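Local coordinates for piwi domain-containing protein (Vanderwaltozyma polyspora, PDB 5THE) that probably binds guide RNA as a budding-yeast Argonaute, the crystallised piece being its C-terminal lobe with the Piwi domain, at residues A198-K210 and C499-E511. Numbering follows the deposited sequence.
With nucleotides of chain B.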
ATOM      1  N   ALA A 198       8.020 -19.911   5.634  1.00 27.37           N
ATOM      2  CA  ALA A 198       8.066 -20.244   7.055  1.00 30.93           C
ATOM      3  C   ALA A 198       9.133 -19.427   7.761  1.00 29.08           C
ATOM      4  O   ALA A 198       8.932 -18.976   8.896  1.00 26.66           O
ATOM      5  CB  ALA A 198       8.325 -21.739   7.255  1.00 32.91           C
ATOM      6  N   VAL A 199      10.281 -19.235   7.106  1.00 22.19           N
ATOM      7  CA  VAL A 199      11.337 -18.427   7.696  1.00 23.46           C
ATOM      8  C   VAL A 199      10.959 -16.951   7.660  1.00 26.83           C
ATOM      9  O   VAL A 199      11.100 -16.240   8.661  1.00 21.13           O
ATOM     10  CB  VAL A 199      12.675 -18.685   6.989  1.00 20.60           C
ATOM     11  CG1 VAL A 199      13.615 -17.547   7.256  1.00 17.79           C
ATOM     12  CG2 VAL A 199      13.304 -19.994   7.506  1.00 20.01           C
ATOM     13  N   TYR A 200      10.443 -16.475   6.516  1.00 19.45           N
ATOM     14  CA  TYR A 200      10.067 -15.065   6.405  1.00 26.57           C
ATOM     15  C   TYR A 200       8.955 -14.706   7.388  1.00 27.48           C
ATOM     16  O   TYR A 200       9.007 -13.656   8.041  1.00 23.47           O
ATOM     17  CB  TYR A 200       9.634 -14.754   4.974  1.00 20.66           C
ATOM     18  CG  TYR A 200       9.133 -13.354   4.753  1.00 20.31           C
ATOM     19  CD1 TYR A 200       7.782 -13.047   4.883  1.00 21.88           C
ATOM     20  CD2 TYR A 200      10.009 -12.331   4.378  1.00 21.13           C
ATOM     21  CE1 TYR A 200       7.319 -11.753   4.660  1.00 20.64           C
ATOM     22  CE2 TYR A 200       9.555 -11.048   4.156  1.00 19.43           C
ATOM     23  CZ  TYR A 200       8.216 -10.758   4.289  1.00 24.36           C
ATOM     24  OH  TYR A 200       7.771  -9.464   4.064  1.00 25.76           O
ATOM     25  N   ASP A 201       7.920 -15.553   7.476  1.00 24.71           N
ATOM     26  CA  ASP A 201       6.804 -15.288   8.382  1.00 25.17           C
ATOM     27  C   ASP A 201       7.290 -15.147   9.811  1.00 24.88           C
ATOM     28  O   ASP A 201       6.900 -14.219  10.527  1.00 27.20           O
ATOM     29  CB  ASP A 201       5.768 -16.414   8.308  1.00 30.21           C
ATOM     30  CG  ASP A 201       5.003 -16.428   7.003  1.00 31.12           C
ATOM     31  OD1 ASP A 201       5.154 -15.480   6.210  1.00 27.38           O
ATOM     32  OD2 ASP A 201       4.233 -17.383   6.783  1.00 35.73           O
ATOM     33  N   ARG A 202       8.153 -16.072  10.236  1.00 22.80           N
ATOM     34  CA  ARG A 202       8.662 -16.046  11.595  1.00 27.83           C
ATOM     35  C   ARG A 202       9.562 -14.837  11.831  1.00 25.76           C
ATOM     36  O   ARG A 202       9.531 -14.239  12.912  1.00 28.00           O
ATOM     37  CB  ARG A 202       9.409 -17.347  11.883  1.00 23.01           C
ATOM     38  CG  ARG A 202       9.731 -17.541  13.341  1.00 25.84           C
ATOM     39  CD  ARG A 202       8.485 -17.926  14.101  1.00 29.25           C
ATOM     40  NE  ARG A 202       8.751 -18.142  15.514  1.00 31.71           N
ATOM     41  CZ  ARG A 202       7.829 -18.514  16.398  1.00 33.29           C
ATOM     42  NH1 ARG A 202       6.579 -18.734  16.011  1.00 31.22           N
ATOM     43  NH2 ARG A 202       8.156 -18.670  17.669  1.00 30.08           N
ATOM     44  N   LEU A 203      10.382 -14.473  10.842  1.00 23.25           N
ATOM     45  CA  LEU A 203      11.205 -13.268  10.981  1.00 24.12           C
ATOM     46  C   LEU A 203      10.351 -12.033  11.223  1.00 22.79           C
ATOM     47  O   LEU A 203      10.669 -11.208  12.088  1.00 25.80           O
ATOM     48  CB  LEU A 203      12.059 -13.060   9.737  1.00 26.42           C
ATOM     49  CG  LEU A 203      13.339 -13.882   9.648  1.00 27.59           C
ATOM     50  CD1 LEU A 203      14.017 -13.602   8.335  1.00 28.18           C
ATOM     51  CD2 LEU A 203      14.271 -13.573  10.821  1.00 24.03           C
ATOM     52  N   LYS A 204       9.267 -11.884  10.462  1.00 20.03           N
ATOM     53  CA  LYS A 204       8.387 -10.741  10.659  1.00 21.50           C
ATOM     54  C   LYS A 204       7.604 -10.869  11.957  1.00 23.71           C
ATOM     55  O   LYS A 204       7.413  -9.881  12.675  1.00 22.40           O
ATOM     56  CB  LYS A 204       7.457 -10.597   9.456  1.00 21.44           C
ATOM     57  CG  LYS A 204       8.213 -10.267   8.161  1.00 23.82           C
ATOM     58  CD  LYS A 204       9.007  -8.958   8.296  1.00 20.17           C
ATOM     59  CE  LYS A 204       9.498  -8.473   6.936  1.00 18.69           C
ATOM     60  NZ  LYS A 204      10.268  -7.177   7.024  1.00 18.38           N
ATOM     61  N   TYR A 205       7.169 -12.085  12.285  1.00 23.62           N
ATOM     62  CA  TYR A 205       6.468 -12.312  13.541  1.00 26.46           C
ATOM     63  C   TYR A 205       7.316 -11.881  14.727  1.00 25.33           C
ATOM     64  O   TYR A 205       6.836 -11.201  15.636  1.00 24.70           O
ATOM     65  CB  TYR A 205       6.104 -13.783  13.651  1.00 27.72           C
ATOM     66  CG  TYR A 205       5.453 -14.179  14.947  1.00 29.26           C
ATOM     67  CD1 TYR A 205       4.105 -13.943  15.159  1.00 32.53           C
ATOM     68  CD2 TYR A 205       6.176 -14.825  15.945  1.00 32.30           C
ATOM     69  CE1 TYR A 205       3.490 -14.326  16.332  1.00 33.32           C
ATOM     70  CE2 TYR A 205       5.571 -15.210  17.128  1.00 38.08           C
ATOM     71  CZ  TYR A 205       4.224 -14.954  17.311  1.00 42.15           C
ATOM     72  OH  TYR A 205       3.594 -15.325  18.474  1.00 44.57           O
ATOM     73  N   ILE A 206       8.588 -12.267  14.730  1.00 21.93           N
ATOM     74  CA  ILE A 206       9.479 -11.882  15.812  1.00 24.37           C
ATOM     75  C   ILE A 206       9.787 -10.397  15.749  1.00 28.76           C
ATOM     76  O   ILE A 206       9.680  -9.678  16.750  1.00 27.64           O
ATOM     77  CB  ILE A 206      10.763 -12.716  15.748  1.00 26.03           C
ATOM     78  CG1 ILE A 206      10.461 -14.182  16.081  1.00 32.07           C
ATOM     79  CG2 ILE A 206      11.808 -12.152  16.671  1.00 21.03           C
ATOM     80  CD1 ILE A 206      11.575 -15.124  15.618  1.00 35.78           C
ATOM     81  N   THR A 207      10.180  -9.914  14.571  1.00 25.42           N
ATOM     82  CA  THR A 207      10.788  -8.593  14.508  1.00 27.36           C
ATOM     83  C   THR A 207       9.741  -7.485  14.450  1.00 28.66           C
ATOM     84  O   THR A 207       9.889  -6.468  15.139  1.00 26.38           O
ATOM     85  CB  THR A 207      11.736  -8.527  13.318  1.00 22.18           C
ATOM     86  OG1 THR A 207      12.543  -9.714  13.317  1.00 24.79           O
ATOM     87  CG2 THR A 207      12.644  -7.312  13.436  1.00 19.08           C
ATOM     88  N   ASP A 208       8.687  -7.651  13.640  1.00 27.24           N
ATOM     89  CA  ASP A 208       7.596  -6.675  13.654  1.00 28.16           C
ATOM     90  C   ASP A 208       6.763  -6.828  14.917  1.00 34.32           C
ATOM     91  O   ASP A 208       6.607  -5.889  15.706  1.00 25.59           O
ATOM     92  CB  ASP A 208       6.663  -6.837  12.446  1.00 27.43           C
ATOM     93  CG  ASP A 208       7.322  -6.580  11.102  1.00 32.08           C
ATOM     94  OD1 ASP A 208       8.433  -5.995  11.023  1.00 30.15           O
ATOM     95  OD2 ASP A 208       6.677  -6.971  10.099  1.00 26.90           O
ATOM     96  N   LEU A 209       6.201  -8.018  15.117  1.00 32.72           N
ATOM     97  CA  LEU A 209       5.115  -8.149  16.077  1.00 31.41           C
ATOM     98  C   LEU A 209       5.634  -8.217  17.515  1.00 32.49           C
ATOM     99  O   LEU A 209       5.130  -7.512  18.393  1.00 28.11           O
ATOM    100  CB  LEU A 209       4.264  -9.369  15.712  1.00 31.54           C
ATOM    101  CG  LEU A 209       3.049  -9.670  16.587  1.00 33.12           C
ATOM    102  CD1 LEU A 209       2.003 -10.335  15.748  1.00 32.09           C
ATOM    103  CD2 LEU A 209       3.448 -10.564  17.765  1.00 30.97           C
ATOM    104  N   LYS A 210       6.647  -9.048  17.775  1.00 28.79           N
ATOM    105  CA  LYS A 210       7.164  -9.152  19.137  1.00 35.03           C
ATOM    106  C   LYS A 210       7.967  -7.912  19.533  1.00 39.54           C
ATOM    107  O   LYS A 210       7.706  -7.309  20.579  1.00 43.20           O
ATOM    108  CB  LYS A 210       8.005 -10.424  19.291  1.00 31.16           C
ATOM    109  CG  LYS A 210       7.177 -11.715  19.332  1.00 39.75           C
ATOM    110  CD  LYS A 210       5.894 -11.497  20.137  1.00 48.17           C
ATOM    111  CE  LYS A 210       5.557 -12.670  21.049  1.00 55.79           C
ATOM    112  NZ  LYS A 210       5.304 -13.911  20.273  1.00 57.92           N
ATOM    113  N   CYS A 499      -2.969  -6.723   5.216  1.00 22.27           N
ATOM    114  CA  CYS A 499      -3.633  -8.016   5.376  1.00 24.25           C
ATOM    115  C   CYS A 499      -2.672  -9.169   5.159  1.00 26.03           C
ATOM    116  O   CYS A 499      -2.717 -10.176   5.882  1.00 27.07           O
ATOM    117  CB  CYS A 499      -4.785  -8.142   4.392  1.00 26.44           C
ATOM    118  SG  CYS A 499      -6.353  -7.705   5.045  1.00 32.03           S
ATOM    119  N   THR A 500      -1.815  -9.064   4.141  1.00 23.27           N
ATOM    120  CA  THR A 500      -0.846 -10.125   3.893  1.00 23.31           C
ATOM    121  C   THR A 500       0.141 -10.233   5.043  1.00 24.90           C
ATOM    122  O   THR A 500       0.460 -11.341   5.490  1.00 25.33           O
ATOM    123  CB  THR A 500      -0.126  -9.876   2.569  1.00 21.69           C
ATOM    124  OG1 THR A 500      -1.095  -9.911   1.534  1.00 23.68           O
ATOM    125  CG2 THR A 500       0.963 -10.945   2.289  1.00 18.72           C
ATOM    126  N   ARG A 501       0.619  -9.093   5.554  1.00 21.47           N
ATOM    127  CA  ARG A 501       1.544  -9.161   6.679  1.00 25.39           C
ATOM    128  C   ARG A 501       0.850  -9.711   7.920  1.00 26.84           C
ATOM    129  O   ARG A 501       1.446 -10.479   8.686  1.00 21.99           O
ATOM    130  CB  ARG A 501       2.146  -7.786   6.967  1.00 24.80           C
ATOM    131  CG  ARG A 501       3.078  -7.793   8.199  1.00 22.18           C
ATOM    132  CD  ARG A 501       4.255  -8.770   7.996  1.00 20.87           C
ATOM    133  NE  ARG A 501       4.829  -8.565   6.675  1.00 23.93           N
ATOM    134  CZ  ARG A 501       5.682  -7.589   6.383  1.00 28.26           C
ATOM    135  NH1 ARG A 501       6.093  -6.766   7.337  1.00 23.92           N
ATOM    136  NH2 ARG A 501       6.108  -7.429   5.137  1.00 29.43           N
ATOM    137  N   ALA A 502      -0.408  -9.321   8.143  1.00 22.01           N
ATOM    138  CA  ALA A 502      -1.149  -9.869   9.273  1.00 26.72           C
ATOM    139  C   ALA A 502      -1.323 -11.379   9.135  1.00 26.15           C
ATOM    140  O   ALA A 502      -1.320 -12.098  10.139  1.00 28.12           O
ATOM    141  CB  ALA A 502      -2.500  -9.171   9.391  1.00 20.29           C
ATOM    142  N   THR A 503      -1.455 -11.867   7.900  1.00 21.03           N
ATOM    143  CA  THR A 503      -1.502 -13.304   7.643  1.00 26.47           C
ATOM    144  C   THR A 503      -0.186 -13.979   8.021  1.00 25.87           C
ATOM    145  O   THR A 503      -0.192 -15.051   8.638  1.00 27.55           O
ATOM    146  CB  THR A 503      -1.846 -13.545   6.174  1.00 22.07           C
ATOM    147  OG1 THR A 503      -3.111 -12.928   5.878  1.00 27.62           O
ATOM    148  CG2 THR A 503      -1.924 -15.026   5.857  1.00 22.30           C
ATOM    149  N   CYS A 504       0.954 -13.370   7.657  1.00 19.65           N
ATOM    150  CA  CYS A 504       2.246 -13.843   8.162  1.00 24.20           C
ATOM    151  C   CYS A 504       2.209 -14.055   9.668  1.00 27.85           C
ATOM    152  O   CYS A 504       2.649 -15.095  10.175  1.00 26.69           O
ATOM    153  CB  CYS A 504       3.356 -12.844   7.825  1.00 26.58           C
ATOM    154  SG  CYS A 504       3.673 -12.633   6.084  1.00 30.95           S
ATOM    155  N   PHE A 505       1.711 -13.055  10.405  1.00 26.13           N
ATOM    156  CA  PHE A 505       1.676 -13.159  11.858  1.00 21.75           C
ATOM    157  C   PHE A 505       0.790 -14.320  12.291  1.00 26.92           C
ATOM    158  O   PHE A 505       1.160 -15.101  13.173  1.00 26.68           O
ATOM    159  CB  PHE A 505       1.162 -11.859  12.481  1.00 26.88           C
ATOM    160  CG  PHE A 505       1.995 -10.648  12.171  1.00 23.37           C
ATOM    161  CD1 PHE A 505       3.340 -10.760  11.861  1.00 19.68           C
ATOM    162  CD2 PHE A 505       1.416  -9.384  12.206  1.00 24.24           C
ATOM    163  CE1 PHE A 505       4.103  -9.629  11.586  1.00 20.64           C
ATOM    164  CE2 PHE A 505       2.168  -8.244  11.940  1.00 18.79           C
ATOM    165  CZ  PHE A 505       3.517  -8.370  11.633  1.00 19.83           C
ATOM    166  N   PHE A 506      -0.399 -14.437  11.682  1.00 23.10           N
ATOM    167  CA  PHE A 506      -1.311 -15.522  12.031  1.00 31.60           C
ATOM    168  C   PHE A 506      -0.652 -16.874  11.790  1.00 30.92           C
ATOM    169  O   PHE A 506      -0.675 -17.759  12.660  1.00 24.01           O
ATOM    170  CB  PHE A 506      -2.599 -15.396  11.217  1.00 29.49           C
ATOM    171  CG  PHE A 506      -3.631 -16.457  11.529  1.00 29.05           C
ATOM    172  CD1 PHE A 506      -3.522 -17.737  11.006  1.00 34.32           C
ATOM    173  CD2 PHE A 506      -4.724 -16.158  12.321  1.00 30.89           C
ATOM    174  CE1 PHE A 506      -4.466 -18.701  11.285  1.00 32.21           C
ATOM    175  CE2 PHE A 506      -5.674 -17.119  12.598  1.00 29.72           C
ATOM    176  CZ  PHE A 506      -5.542 -18.389  12.083  1.00 28.91           C
ATOM    177  N   LYS A 507      -0.029 -17.026  10.620  1.00 25.66           N
ATOM    178  CA  LYS A 507       0.571 -18.297  10.226  1.00 30.46           C
ATOM    179  C   LYS A 507       1.785 -18.650  11.079  1.00 29.63           C
ATOM    180  O   LYS A 507       2.005 -19.829  11.387  1.00 27.58           O
ATOM    181  CB  LYS A 507       0.949 -18.250   8.743  1.00 23.96           C
ATOM    182  CG  LYS A 507      -0.240 -18.401   7.806  1.00 26.55           C
ATOM    183  CD  LYS A 507       0.138 -18.077   6.352  1.00 39.75           C
ATOM    184  CE  LYS A 507       1.369 -18.839   5.894  1.00 48.67           C
ATOM    185  NZ  LYS A 507       1.090 -20.280   5.674  1.00 59.15           N
ATOM    186  N   ALA A 508       2.600 -17.661  11.454  1.00 26.07           N
ATOM    187  CA  ALA A 508       3.807 -17.962  12.223  1.00 28.08           C
ATOM    188  C   ALA A 508       3.498 -18.502  13.616  1.00 31.98           C
ATOM    189  O   ALA A 508       4.351 -19.162  14.217  1.00 28.15           O
ATOM    190  CB  ALA A 508       4.686 -16.719  12.352  1.00 26.69           C
ATOM    191  N   GLY A 509       2.312 -18.229  14.144  1.00 28.55           N
ATOM    192  CA  GLY A 509       1.983 -18.671  15.485  1.00 32.68           C
ATOM    193  C   GLY A 509       0.934 -19.761  15.500  1.00 30.42           C
ATOM    194  O   GLY A 509       0.549 -20.251  16.565  1.00 30.64           O
ATOM    195  N   PHE A 510       0.484 -20.160  14.311  1.00 27.33           N
ATOM    196  CA  PHE A 510      -0.710 -20.991  14.214  1.00 29.11           C
ATOM    197  C   PHE A 510      -0.469 -22.397  14.731  1.00 32.94           C
ATOM    198  O   PHE A 510      -1.349 -22.986  15.366  1.00 32.11           O
ATOM    199  CB  PHE A 510      -1.183 -21.044  12.775  1.00 30.95           C
ATOM    200  CG  PHE A 510      -2.353 -21.952  12.561  1.00 38.77           C
ATOM    201  CD1 PHE A 510      -3.618 -21.581  12.991  1.00 38.24           C
ATOM    202  CD2 PHE A 510      -2.192 -23.172  11.913  1.00 36.66           C
ATOM    203  CE1 PHE A 510      -4.708 -22.413  12.771  1.00 38.38           C
ATOM    204  CE2 PHE A 510      -3.278 -24.011  11.686  1.00 38.90           C
ATOM    205  CZ  PHE A 510      -4.537 -23.628  12.110  1.00 37.97           C
ATOM    206  N   GLU A 511       0.702 -22.959  14.443  1.00 27.48           N
ATOM    207  CA  GLU A 511       0.970 -24.333  14.858  1.00 36.10           C
ATOM    208  C   GLU A 511       0.868 -24.456  16.373  1.00 34.71           C
ATOM    209  O   GLU A 511       0.165 -25.336  16.893  1.00 28.98           O
ATOM    210  CB  GLU A 511       2.342 -24.781  14.340  1.00 48.28           C
ATOM    211  CG  GLU A 511       3.502 -23.786  14.569  1.00 73.29           C
ATOM    212  CD  GLU A 511       3.671 -22.755  13.445  1.00 84.81           C
ATOM    213  OE1 GLU A 511       4.824 -22.555  12.999  1.00 82.69           O
ATOM    214  OE2 GLU A 511       2.662 -22.146  13.031  1.00 95.03           O
TER
ATOM    215  OP3   U B   1       8.998  -7.248   3.412  1.00 28.67           O
ATOM    216  P     U B   1      10.442  -7.040   3.193  1.00 26.12           P
ATOM    217  OP1   U B   1      11.136  -6.960   4.502  1.00 27.64           O
ATOM    218  OP2   U B   1      10.637  -5.927   2.249  1.00 26.89           O
ATOM    219  O5'   U B   1      11.010  -8.348   2.518  1.00 24.30           O
ATOM    220  C5'   U B   1      10.896  -8.571   1.119  1.00 20.42           C
ATOM    221  C4'   U B   1      11.897  -9.606   0.704  1.00 24.69           C
ATOM    222  O4'   U B   1      11.588 -10.871   1.362  1.00 21.82           O
ATOM    223  C3'   U B   1      11.971  -9.893  -0.788  1.00 24.45           C
ATOM    224  O3'   U B   1      13.342 -10.040  -1.160  1.00 24.54           O
ATOM    225  C2'   U B   1      11.229 -11.223  -0.932  1.00 22.96           C
ATOM    226  O2'   U B   1      11.635 -12.010  -2.031  1.00 25.30           O
ATOM    227  C1'   U B   1      11.540 -11.910   0.399  1.00 22.35           C
ATOM    228  N1    U B   1      10.507 -12.883   0.810  1.00 24.87           N
ATOM    229  C2    U B   1      10.895 -14.180   1.038  1.00 30.37           C
ATOM    230  O2    U B   1      12.054 -14.521   0.938  1.00 31.46           O
ATOM    231  N3    U B   1       9.895 -15.054   1.398  1.00 32.54           N
ATOM    232  C4    U B   1       8.556 -14.746   1.552  1.00 36.28           C
ATOM    233  O4    U B   1       7.764 -15.630   1.894  1.00 41.56           O
ATOM    234  C5    U B   1       8.221 -13.381   1.285  1.00 28.72           C
ATOM    235  C6    U B   1       9.184 -12.522   0.924  1.00 25.99           C
TER
HETATM  236  O   HOH W   1       8.706  -5.142   8.494  1.00 24.15           O
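Arg501 reaches helix 198-210 through a chain bent at chi2 and chi3, which folds its guanidinium back between Tyr200, Lys204 and Asp208. Arg501 NH1 forms a salt bridge with Asp208 OD2 (2.8 Å), which offers its syn lone pair, with the two planes 25° apart; the methylenes of Lys204 lie over one guanidinium face. Arg501 NH2 comes within 3.4 Å of OP3 of U1 of chain B, the first nucleotide of the bound RNA. This is the 5'-phosphate pocket of Argonaute, at the border of the MID and Piwi domains: Tyr200 OH donates to OP3 (2.6 Å) while the uracil lies over one face of its ring, and Lys204 NZ donates to OP1 (2.7 Å). A water links Lys204 NZ and Asp208 OD1, and Asn215 also bonds both side chains.

One turn on, Cys504 SG sits at the edge of the Tyr200 ring, 3.2 Å from Asp201 OD1. Phe505 fills the crossing, where the axes pass 8.3 Å apart at -99°. Leu209 CD1 makes a CH-pi contact with one ring face, while Phe505 CZ meets Asp208 CB at 3.6 Å. Lys507 lays its CE against Asp201 OD2. Ala508 CB packs on Tyr205 CB (3.5 Å), and its carbonyl accepts a weak bond from Arg202 NH1, whose NE is salt-bridged to Glu171.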